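Local coordinates for protein polyketide Synthase III (Ectocarpus siliculosus, PDB 4B0N) that probably makes polyketides as a type III synthase of the chalcone synthase family, transferring acyl groups in a brown algal pathway to phlorotannin monomers, at residues Asn85-Phe93 against Trp356-Asn364; Thr264-Met275 against Gly403-Ile414. All coordinates share one frame; numbering follows the deposited sequence.

How the contacts relate
From the N terminus, the chain first lays down segment 85-93, ahead of most of the N-terminal half, and then strand 265-274, at the start of the C-terminal half. Helix 353-362 then returns to segment 85-93, so that contact 1 closes a loop of 262 residues joining the two halves. Only afterwards does strand 405-413, the last of the chain, come back to strand 265-274 and close contact 2 across 127 residues within the C-terminal half. The two closures therefore cross rather than nest. The centres of contact 1 and contact 2 are 25 Å apart and their nearest atoms about 12 Å; contact 1 includes residues of the arachidonic acid pocket, whereas contact 2 builds part of a sheet.

Contact 1 of 2, residues Asn85-Phe93 against Trp356-Asn364; sequences NSRIGSRYF and WAVLGEYGN. With ACD (arachidonic acid), chain D.
I88 and L359 meet where the loop leading into strand 90-93 crosses the end of helix 353-362, a junction between the N- and C-terminal halves of the chalcone synthase fold. This is the tight part. I88 CG1 reaches L359 CD1 at 3.6 Å, the two side chains crossing at about a right angle, while L359 CD1 also lies against the carbonyls of S86 and R87. Beside them the CA of G360, which carries no side chain, comes up to R87 O. The last turn of the helix presents G360 O to two donors at once: G89 N approaches in the carbonyl plane on a lone pair (2.8 Å), and S90 N comes in almost head-on to it (3.2 Å), at a C=O...N angle of 161°. One residue further along the helix, S90 OG bonds to E361 O, 31° from its carbonyl plane.

The solvent side is held differently. The guanidinium of exposed R87 lies flat on one face of the W356 ring, with R87 CZ 4.3 Å from the centroid of the six-membered ring, a cation-pi stack; bends at chi2 and chi3 fold the chain back over the indole. Its NH2 is also salt-bridged to E349.

By contrast, buried R91, within strand 90-93, turns inward, away from the helix, toward the arachidonic acid tail, where R91 NH1 lies 3.5 Å from ACD C18, and Q59 takes its NE. E361 bends back at chi2 (59°) to serve both Y92 and R56: Y92 OH meets E361 OE2 at 2.7 Å, nearly along the C-O axis of that oxygen.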
loop_
_atom_site.group_PDB
_atom_site.type_symbol
_atom_site.label_atom_id
_atom_site.label_comp_id
_atom_site.label_asym_id
_atom_site.label_seq_id
_atom_site.Cartn_x
_atom_site.Cartn_y
_atom_site.Cartn_z
ATOM N N ASN A 85 -18.535 -6.169 28.751
ATOM C CA ASN A 85 -19.260 -6.876 27.697
ATOM C C ASN A 85 -18.488 -6.849 26.370
ATOM O O ASN A 85 -19.056 -6.587 25.304
ATOM C CB ASN A 85 -20.660 -6.271 27.534
ATOM C CG ASN A 85 -21.630 -7.207 26.840
ATOM O OD1 ASN A 85 -21.706 -8.394 27.160
ATOM N ND2 ASN A 85 -22.389 -6.669 25.890
ATOM N N SER A 86 -17.188 -7.127 26.450
ATOM C CA SER A 86 -16.303 -7.038 25.289
ATOM C C SER A 86 -15.684 -8.380 24.904
ATOM O O SER A 86 -15.178 -8.532 23.787
ATOM C CB SER A 86 -15.196 -6.008 25.538
ATOM O OG SER A 86 -14.298 -6.447 26.542
ATOM N N ARG A 87 -15.728 -9.337 25.834
ATOM C CA ARG A 87 -15.083 -10.652 25.688
ATOM C C ARG A 87 -13.556 -10.543 25.593
ATOM O O ARG A 87 -12.876 -11.494 25.208
ATOM C CB ARG A 87 -15.659 -11.436 24.496
ATOM C CG ARG A 87 -17.073 -11.968 24.689
ATOM C CD ARG A 87 -17.086 -13.392 25.227
ATOM N NE ARG A 87 -18.183 -14.188 24.670
ATOM C CZ ARG A 87 -18.317 -15.505 24.821
ATOM N NH1 ARG A 87 -17.423 -16.197 25.518
ATOM N NH2 ARG A 87 -19.345 -16.136 24.270
ATOM N N ILE A 88 -13.035 -9.375 25.953
ATOM C CA ILE A 88 -11.598 -9.124 25.977
ATOM C C ILE A 88 -11.125 -9.088 27.430
ATOM O O ILE A 88 -11.639 -8.310 28.242
ATOM C CB ILE A 88 -11.235 -7.804 25.257
ATOM C CG1 ILE A 88 -11.565 -7.905 23.766
ATOM C CG2 ILE A 88 -9.763 -7.462 25.450
ATOM C CD1 ILE A 88 -11.757 -6.573 23.073
ATOM N N GLY A 89 -10.159 -9.946 27.750
ATOM C CA GLY A 89 -9.605 -10.021 29.097
ATOM C C GLY A 89 -8.362 -9.169 29.239
ATOM O O GLY A 89 -8.081 -8.640 30.317
ATOM N N SER A 90 -7.626 -9.039 28.137
ATOM C CA SER A 90 -6.363 -8.309 28.102
ATOM C C SER A 90 -5.993 -7.937 26.671
ATOM O O SER A 90 -6.540 -8.494 25.716
ATOM C CB SER A 90 -5.244 -9.154 28.717
ATOM O OG SER A 90 -5.092 -10.385 28.029
ATOM N N ARG A 91 -5.071 -6.985 26.534
ATOM C CA ARG A 91 -4.486 -6.625 25.237
ATOM C C ARG A 91 -3.143 -5.911 25.408
ATOM O O ARG A 91 -2.842 -5.388 26.482
ATOM C CB ARG A 91 -5.463 -5.818 24.365
ATOM C CG ARG A 91 -6.142 -4.654 25.057
ATOM C CD ARG A 91 -7.426 -4.254 24.353
ATOM N NE ARG A 91 -8.189 -3.318 25.176
ATOM C CZ ARG A 91 -8.291 -2.010 24.949
ATOM N NH1 ARG A 91 -7.698 -1.455 23.899
ATOM N NH2 ARG A 91 -9.005 -1.253 25.771
ATOM N N TYR A 92 -2.340 -5.905 24.346
ATOM C CA TYR A 92 -0.957 -5.425 24.411
ATOM C C TYR A 92 -0.785 -4.031 23.809
ATOM O O TYR A 92 -1.358 -3.722 22.763
ATOM C CB TYR A 92 -0.019 -6.417 23.715
ATOM C CG TYR A 92 0.018 -7.791 24.348
ATOM C CD1 TYR A 92 -1.047 -8.680 24.199
ATOM C CD2 TYR A 92 1.125 -8.208 25.084
ATOM C CE1 TYR A 92 -1.015 -9.936 24.778
ATOM C CE2 TYR A 92 1.167 -9.466 25.664
ATOM C CZ TYR A 92 0.095 -10.324 25.505
ATOM O OH TYR A 92 0.126 -11.573 26.081
ATOM N N PHE A 93 0.013 -3.201 24.477
ATOM C CA PHE A 93 0.296 -1.841 24.020
ATOM C C PHE A 93 1.797 -1.539 23.992
ATOM O O PHE A 93 2.561 -2.053 24.810
ATOM C CB PHE A 93 -0.420 -0.811 24.902
ATOM C CG PHE A 93 -1.904 -1.030 25.026
ATOM C CD1 PHE A 93 -2.719 -1.077 23.897
ATOM C CD2 PHE A 93 -2.493 -1.167 26.277
ATOM C CE1 PHE A 93 -4.087 -1.276 24.016
ATOM C CE2 PHE A 93 -3.859 -1.360 26.402
ATOM C CZ PHE A 93 -4.657 -1.413 25.272
ATOM N N TRP A 356 -12.374 -16.570 19.480
ATOM C CA TRP A 356 -12.658 -16.033 20.811
ATOM C C TRP A 356 -11.410 -15.952 21.640
ATOM O O TRP A 356 -11.216 -14.994 22.391
ATOM C CB TRP A 356 -13.700 -16.879 21.530
ATOM C CG TRP A 356 -15.088 -16.768 20.950
ATOM C CD1 TRP A 356 -15.811 -17.754 20.281
ATOM C CD2 TRP A 356 -15.975 -15.596 20.972
ATOM N NE1 TRP A 356 -17.042 -17.286 19.900
ATOM C CE2 TRP A 356 -17.206 -16.001 20.280
ATOM C CE3 TRP A 356 -15.877 -14.302 21.472
ATOM C CZ2 TRP A 356 -18.276 -15.132 20.110
ATOM C CZ3 TRP A 356 -16.963 -13.435 21.295
ATOM C CH2 TRP A 356 -18.131 -13.842 20.631
ATOM N N ALA A 357 -10.553 -16.962 21.499
ATOM C CA ALA A 357 -9.304 -17.055 22.252
ATOM C C ALA A 357 -8.340 -15.909 21.932
ATOM O O ALA A 357 -7.734 -15.330 22.839
ATOM C CB ALA A 357 -8.638 -18.403 22.009
ATOM N N VAL A 358 -8.204 -15.588 20.646
ATOM C CA VAL A 358 -7.355 -14.484 20.212
ATOM C C VAL A 358 -7.920 -13.171 20.741
ATOM O O VAL A 358 -7.205 -12.393 21.370
ATOM C CB VAL A 358 -7.200 -14.456 18.675
ATOM C CG1 VAL A 358 -6.653 -13.118 18.192
ATOM C CG2 VAL A 358 -6.294 -15.590 18.223
ATOM N N LEU A 359 -9.213 -12.958 20.503
ATOM C CA LEU A 359 -9.935 -11.767 20.959
ATOM C C LEU A 359 -9.796 -11.543 22.466
ATOM O O LEU A 359 -9.523 -10.430 22.907
ATOM C CB LEU A 359 -11.415 -11.877 20.564
ATOM C CG LEU A 359 -12.360 -10.668 20.502
ATOM C CD1 LEU A 359 -13.118 -10.472 21.806
ATOM C CD2 LEU A 359 -11.657 -9.389 20.059
ATOM N N GLY A 360 -9.972 -12.611 23.241
ATOM C CA GLY A 360 -9.883 -12.544 24.699
ATOM C C GLY A 360 -8.502 -12.197 25.228
ATOM O O GLY A 360 -8.373 -11.493 26.237
ATOM N N GLU A 361 -7.474 -12.686 24.541
ATOM C CA GLU A 361 -6.091 -12.517 24.982
ATOM C C GLU A 361 -5.428 -11.264 24.408
ATOM O O GLU A 361 -4.624 -10.619 25.088
ATOM C CB GLU A 361 -5.272 -13.778 24.655
ATOM C CG GLU A 361 -3.760 -13.681 24.861
ATOM C CD GLU A 361 -3.344 -13.342 26.287
ATOM O OE1 GLU A 361 -4.138 -13.552 27.233
ATOM O OE2 GLU A 361 -2.203 -12.864 26.464
ATOM N N TYR A 362 -5.781 -10.918 23.170
ATOM C CA TYR A 362 -5.085 -9.861 22.429
ATOM C C TYR A 362 -5.960 -8.675 22.020
ATOM O O TYR A 362 -5.439 -7.603 21.709
ATOM C CB TYR A 362 -4.430 -10.442 21.170
ATOM C CG TYR A 362 -3.529 -11.636 21.398
ATOM C CD1 TYR A 362 -2.279 -11.493 22.004
ATOM C CD2 TYR A 362 -3.916 -12.910 20.983
ATOM C CE1 TYR A 362 -1.451 -12.587 22.207
ATOM C CE2 TYR A 362 -3.094 -14.009 21.179
ATOM C CZ TYR A 362 -1.863 -13.844 21.789
ATOM O OH TYR A 362 -1.045 -14.937 21.983
ATOM N N GLY A 363 -7.277 -8.871 22.000
ATOM C CA GLY A 363 -8.199 -7.885 21.431
ATOM C C GLY A 363 -8.149 -7.891 19.912
ATOM O O GLY A 363 -7.687 -8.858 19.301
ATOM N N ASN A 364 -8.628 -6.812 19.300
ATOM C CA ASN A 364 -8.566 -6.658 17.847
ATOM C C ASN A 364 -7.332 -5.863 17.408
ATOM O O ASN A 364 -7.274 -4.636 17.550
ATOM C CB ASN A 364 -9.856 -6.026 17.308
ATOM C CG ASN A 364 -9.913 -5.996 15.786
ATOM O OD1 ASN A 364 -9.109 -6.634 15.098
ATOM N ND2 ASN A 364 -10.875 -5.249 15.252
HETATM C C1 ACD D . -11.911 -1.935 11.548
HETATM C C2 ACD D . -10.903 -1.235 10.663
HETATM C C3 ACD D . -9.690 -0.821 11.490
HETATM C C4 ACD D . -9.110 0.498 10.994
HETATM C C5 ACD D . -8.211 1.098 12.048
HETATM C C6 ACD D . -7.612 2.268 11.840
HETATM C C7 ACD D . -6.708 2.839 12.906
HETATM C C8 ACD D . -7.487 3.608 13.945
HETATM C C9 ACD D . -6.992 3.715 15.177
HETATM C C10 ACD D . -7.740 4.484 16.240
HETATM C C11 ACD D . -8.124 3.566 17.374
HETATM C C12 ACD D . -7.866 3.914 18.632
HETATM C C13 ACD D . -8.262 2.987 19.756
HETATM C C14 ACD D . -7.110 2.780 20.711
HETATM C C15 ACD D . -7.208 1.855 21.663
HETATM C C16 ACD D . -6.077 1.624 22.635
HETATM C C17 ACD D . -6.295 2.493 23.869
HETATM C C18 ACD D . -6.721 1.681 25.087
HETATM C C19 ACD D . -7.790 2.437 25.866
HETATM C C20 ACD D . -8.048 1.792 27.209
HETATM O O1 ACD D . -12.415 -3.013 11.157
#

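Contact 2 of 2, residues Thr264-Met275 against Gly403-Ile414; sequences TLAIVDNHAWLM and GVGAEGILLRQI
M275 runs alongside V404 at one end of an antiparallel ladder, with M275 N bonded to V404 O at 2.9 Å. With CG anti to the carbonyl carbon (chi1 -55°) and the chain extended beyond it, the side chain travels along its neighbour. M275 CB and M275 CG each pass 3.4 Å from V404 O. M275 SD follows, 3.6 Å from V404 O and also against V404 CG1, before M275 CE ends 3.9 Å from A406 CB. Cutting this chain back to an alanine here would remove SD and CE and would probably leave V404 CG1 and the A406 methyl without those partners, opening a gap beside the strand end.

Strands 265-274 and 405-413 lie next to each other in the C-terminal sheet of the thiolase-like fold, where 394-401 flanks 405-413 on its other side. Paired backbone bonds link A266 with R412, H271 with G408, and W273 with A406. A beta bulge interrupts the register between I267 and D269: V268 N is bonded to L410 O, whereas L410 N is bonded to D269 O. At the bulge V268 points toward the other strand, and V268 CG2 sits 3.5 Å from R412 CB.

The two faces differ in what they pack against. On the face bearing I267 and I409, I267 CG2 lies 3.9 Å from I409 CB, and helix 196-210 packs close by. The opposite face, carrying D269, H271, W273 and L410, meets helix 299-316; D269 OD2 is salt-bridged to K317 just beyond it. W273 and L274 also pack on R182 and I175 of the second subunit. At the far end, I414 N is bonded to T264 O at 2.9 Å, and I414 CD1 touches A266 CB.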
loop_
_atom_site.group_PDB
_atom_site.type_symbol
_atom_site.label_atom_id
_atom_site.label_comp_id
_atom_site.label_asym_id
_atom_site.label_seq_id
_atom_site.Cartn_x
_atom_site.Cartn_y
_atom_site.Cartn_z
ATOM N N THR A 264 0.964 -31.283 4.422
ATOM C CA THR A 264 1.112 -29.846 4.160
ATOM C C THR A 264 -0.175 -29.204 3.636
ATOM O O THR A 264 -0.797 -29.703 2.692
ATOM C CB THR A 264 2.270 -29.568 3.168
ATOM O OG1 THR A 264 3.486 -30.136 3.670
ATOM C CG2 THR A 264 2.478 -28.074 2.961
ATOM N N LEU A 265 -0.563 -28.101 4.273
ATOM C CA LEU A 265 -1.660 -27.262 3.802
ATOM C C LEU A 265 -1.100 -26.145 2.933
ATOM O O LEU A 265 -0.104 -25.510 3.291
ATOM C CB LEU A 265 -2.427 -26.655 4.980
ATOM C CG LEU A 265 -3.292 -27.568 5.855
ATOM C CD1 LEU A 265 -3.609 -26.888 7.180
ATOM C CD2 LEU A 265 -4.573 -27.979 5.138
ATOM N N ALA A 266 -1.738 -25.915 1.790
ATOM C CA ALA A 266 -1.351 -24.823 0.903
ATOM C C ALA A 266 -2.535 -23.905 0.625
ATOM O O ALA A 266 -3.684 -24.345 0.650
ATOM C CB ALA A 266 -0.790 -25.373 -0.394
ATOM N N ILE A 267 -2.251 -22.630 0.369
ATOM C CA ILE A 267 -3.300 -21.675 0.013
ATOM C C ILE A 267 -3.711 -21.895 -1.451
ATOM O O ILE A 267 -3.069 -21.391 -2.381
ATOM C CB ILE A 267 -2.890 -20.210 0.307
ATOM C CG1 ILE A 267 -2.403 -20.072 1.759
ATOM C CG2 ILE A 267 -4.059 -19.262 0.048
ATOM C CD1 ILE A 267 -1.716 -18.761 2.085
ATOM N N VAL A 268 -4.784 -22.665 -1.632
ATOM C CA VAL A 268 -5.241 -23.106 -2.953
ATOM C C VAL A 268 -5.911 -21.989 -3.760
ATOM O O VAL A 268 -5.772 -21.940 -4.986
ATOM C CB VAL A 268 -6.190 -24.324 -2.847
ATOM C CG1 VAL A 268 -6.514 -24.885 -4.225
ATOM C CG2 VAL A 268 -5.569 -25.413 -1.988
ATOM N N ASP A 269 -6.637 -21.104 -3.079
ATOM C CA ASP A 269 -7.327 -20.004 -3.754
ATOM C C ASP A 269 -7.542 -18.792 -2.850
ATOM O O ASP A 269 -7.449 -18.890 -1.626
ATOM C CB ASP A 269 -8.674 -20.481 -4.320
ATOM C CG ASP A 269 -9.220 -19.565 -5.415
ATOM O OD1 ASP A 269 -8.421 -18.994 -6.190
ATOM O OD2 ASP A 269 -10.458 -19.421 -5.505
ATOM N N ASN A 270 -7.812 -17.649 -3.477
ATOM C CA ASN A 270 -8.271 -16.453 -2.781
ATOM C C ASN A 270 -9.561 -15.925 -3.407
ATOM O O ASN A 270 -9.772 -16.048 -4.616
ATOM C CB ASN A 270 -7.184 -15.368 -2.754
ATOM C CG ASN A 270 -6.565 -15.117 -4.119
ATOM O OD1 ASN A 270 -7.187 -14.530 -5.006
ATOM N ND2 ASN A 270 -5.321 -15.551 -4.286
ATOM N N HIS A 271 -10.422 -15.347 -2.574
ATOM C CA HIS A 271 -11.703 -14.825 -3.033
ATOM C C HIS A 271 -12.017 -13.518 -2.373
ATOM O O HIS A 271 -11.668 -13.298 -1.211
ATOM C CB HIS A 271 -12.812 -15.842 -2.781
ATOM C CG HIS A 271 -14.104 -15.537 -3.505
ATOM N ND1 HIS A 271 -14.188 -15.480 -4.848
ATOM C CD2 HIS A 271 -15.388 -15.289 -3.020
ATOM C CE1 HIS A 271 -15.454 -15.196 -5.206
ATOM N NE2 HIS A 271 -16.188 -15.080 -4.087
ATOM N N ALA A 272 -12.670 -12.635 -3.123
ATOM C CA ALA A 272 -13.100 -11.336 -2.620
ATOM C C ALA A 272 -14.549 -11.063 -3.016
ATOM O O ALA A 272 -15.082 -11.709 -3.918
ATOM C CB ALA A 272 -12.186 -10.240 -3.145
ATOM N N TRP A 273 -15.185 -10.123 -2.322
ATOM C CA TRP A 273 -16.524 -9.657 -2.676
ATOM C C TRP A 273 -16.883 -8.386 -1.967
ATOM O O TRP A 273 -16.881 -8.331 -0.738
ATOM C CB TRP A 273 -17.581 -10.721 -2.400
ATOM C CG TRP A 273 -18.908 -10.378 -3.028
ATOM C CD1 TRP A 273 -20.034 -9.848 -2.403
ATOM C CD2 TRP A 273 -19.280 -10.501 -4.444
ATOM N NE1 TRP A 273 -21.050 -9.653 -3.306
ATOM C CE2 TRP A 273 -20.666 -10.024 -4.547
ATOM C CE3 TRP A 273 -18.632 -10.949 -5.594
ATOM C CZ2 TRP A 273 -21.351 -10.007 -5.755
ATOM C CZ3 TRP A 273 -19.333 -10.927 -6.806
ATOM C CH2 TRP A 273 -20.659 -10.467 -6.882
ATOM N N LEU A 274 -17.198 -7.354 -2.747
ATOM C CA LEU A 274 -17.675 -6.081 -2.215
ATOM C C LEU A 274 -19.200 -6.117 -2.075
ATOM O O LEU A 274 -19.918 -6.443 -3.025
ATOM C CB LEU A 274 -17.255 -4.929 -3.132
ATOM C CG LEU A 274 -16.840 -3.576 -2.537
ATOM C CD1 LEU A 274 -16.486 -2.617 -3.658
ATOM C CD2 LEU A 274 -17.910 -2.957 -1.649
ATOM N N MET A 275 -19.685 -5.782 -0.883
ATOM C CA MET A 275 -21.118 -5.808 -0.588
ATOM C C MET A 275 -21.788 -4.490 -0.968
ATOM O O MET A 275 -21.291 -3.409 -0.632
ATOM C CB MET A 275 -21.353 -6.117 0.894
ATOM C CG MET A 275 -20.698 -7.404 1.375
ATOM S SD MET A 275 -20.382 -7.399 3.150
ATOM C CE MET A 275 -19.494 -8.944 3.330
ATOM N N GLY A 403 -15.586 -1.070 2.625
ATOM C CA GLY A 403 -16.339 -1.346 1.407
ATOM C C GLY A 403 -17.843 -1.384 1.621
ATOM O O GLY A 403 -18.562 -0.570 1.037
ATOM N N VAL A 404 -18.343 -2.323 2.431
ATOM C CA VAL A 404 -17.537 -3.355 3.089
ATOM C C VAL A 404 -17.281 -4.533 2.156
ATOM O O VAL A 404 -18.200 -5.069 1.533
ATOM C CB VAL A 404 -18.182 -3.843 4.412
ATOM C CG1 VAL A 404 -17.476 -5.082 4.952
ATOM C CG2 VAL A 404 -18.158 -2.740 5.457
ATOM N N GLY A 405 -16.013 -4.913 2.055
ATOM C CA GLY A 405 -15.627 -6.083 1.286
ATOM C C GLY A 405 -15.310 -7.262 2.183
ATOM O O GLY A 405 -14.910 -7.089 3.336
ATOM N N ALA A 406 -15.505 -8.463 1.649
ATOM C CA ALA A 406 -15.090 -9.684 2.323
ATOM C C ALA A 406 -13.840 -10.231 1.639
ATOM O O ALA A 406 -13.788 -10.344 0.415
ATOM C CB ALA A 406 -16.211 -10.706 2.312
ATOM N N GLU A 407 -12.831 -10.551 2.444
ATOM C CA GLU A 407 -11.539 -11.009 1.945
ATOM C C GLU A 407 -11.167 -12.336 2.584
ATOM O O GLU A 407 -11.050 -12.425 3.808
ATOM C CB GLU A 407 -10.459 -9.969 2.251
ATOM C CG GLU A 407 -10.008 -9.139 1.057
ATOM C CD GLU A 407 -11.064 -8.172 0.554
ATOM O OE1 GLU A 407 -11.757 -7.548 1.388
ATOM O OE2 GLU A 407 -11.184 -8.024 -0.682
ATOM N N GLY A 408 -10.969 -13.362 1.760
ATOM C CA GLY A 408 -10.695 -14.699 2.279
ATOM C C GLY A 408 -9.688 -15.521 1.503
ATOM O O GLY A 408 -9.352 -15.199 0.363
ATOM N N ILE A 409 -9.207 -16.588 2.140
ATOM C CA ILE A 409 -8.279 -17.545 1.526
ATOM C C ILE A 409 -8.698 -18.982 1.849
ATOM O O ILE A 409 -9.329 -19.239 2.881
ATOM C CB ILE A 409 -6.812 -17.319 1.969
ATOM C CG1 ILE A 409 -6.711 -17.209 3.498
ATOM C CG2 ILE A 409 -6.225 -16.092 1.276
ATOM C CD1 ILE A 409 -5.347 -17.544 4.065
ATOM N N LEU A 410 -8.348 -19.908 0.960
ATOM C CA LEU A 410 -8.703 -21.317 1.124
ATOM C C LEU A 410 -7.465 -22.189 1.259
ATOM O O LEU A 410 -6.587 -22.180 0.394
ATOM C CB LEU A 410 -9.581 -21.803 -0.039
ATOM C CG LEU A 410 -10.025 -23.271 -0.111
ATOM C CD1 LEU A 410 -10.799 -23.703 1.125
ATOM C CD2 LEU A 410 -10.856 -23.509 -1.362
ATOM N N LEU A 411 -7.412 -22.937 2.357
ATOM C CA LEU A 411 -6.309 -23.855 2.623
ATOM C C LEU A 411 -6.768 -25.297 2.485
ATOM O O LEU A 411 -7.669 -25.740 3.201
ATOM C CB LEU A 411 -5.717 -23.623 4.016
ATOM C CG LEU A 411 -4.975 -22.311 4.271
ATOM C CD1 LEU A 411 -5.942 -21.235 4.743
ATOM C CD2 LEU A 411 -3.876 -22.529 5.300
ATOM N N ARG A 412 -6.155 -26.013 1.547
ATOM C CA ARG A 412 -6.404 -27.440 1.372
ATOM C C ARG A 412 -5.093 -28.211 1.399
ATOM O O ARG A 412 -4.032 -27.664 1.084
ATOM C CB ARG A 412 -7.168 -27.724 0.076
ATOM C CG ARG A 412 -8.581 -27.162 0.041
ATOM C CD ARG A 412 -9.302 -27.572 -1.230
ATOM N NE ARG A 412 -9.859 -28.921 -1.134
ATOM C CZ ARG A 412 -10.311 -29.628 -2.167
ATOM N NH1 ARG A 412 -10.270 -29.132 -3.400
ATOM N NH2 ARG A 412 -10.802 -30.842 -1.971
ATOM N N GLN A 413 -5.185 -29.482 1.778
ATOM C CA GLN A 413 -4.018 -30.336 1.968
ATOM C C GLN A 413 -3.507 -30.938 0.655
ATOM O O GLN A 413 -4.294 -31.328 -0.216
ATOM C CB GLN A 413 -4.346 -31.442 2.974
ATOM C CG GLN A 413 -3.132 -32.137 3.570
ATOM C CD GLN A 413 -3.435 -32.831 4.885
ATOM O OE1 GLN A 413 -3.124 -34.008 5.064
ATOM N NE2 GLN A 413 -4.041 -32.104 5.815
ATOM N N ILE A 414 -2.182 -30.993 0.520
ATOM C CA ILE A 414 -1.537 -31.705 -0.583
ATOM C C ILE A 414 -0.864 -32.966 -0.038
ATOM O O ILE A 414 -0.637 -33.936 -0.768
ATOM C CB ILE A 414 -0.486 -30.839 -1.315
ATOM C CG1 ILE A 414 -0.926 -29.371 -1.386
ATOM C CG2 ILE A 414 -0.195 -31.411 -2.703
ATOM C CD1 ILE A 414 0.179 -28.430 -1.821
#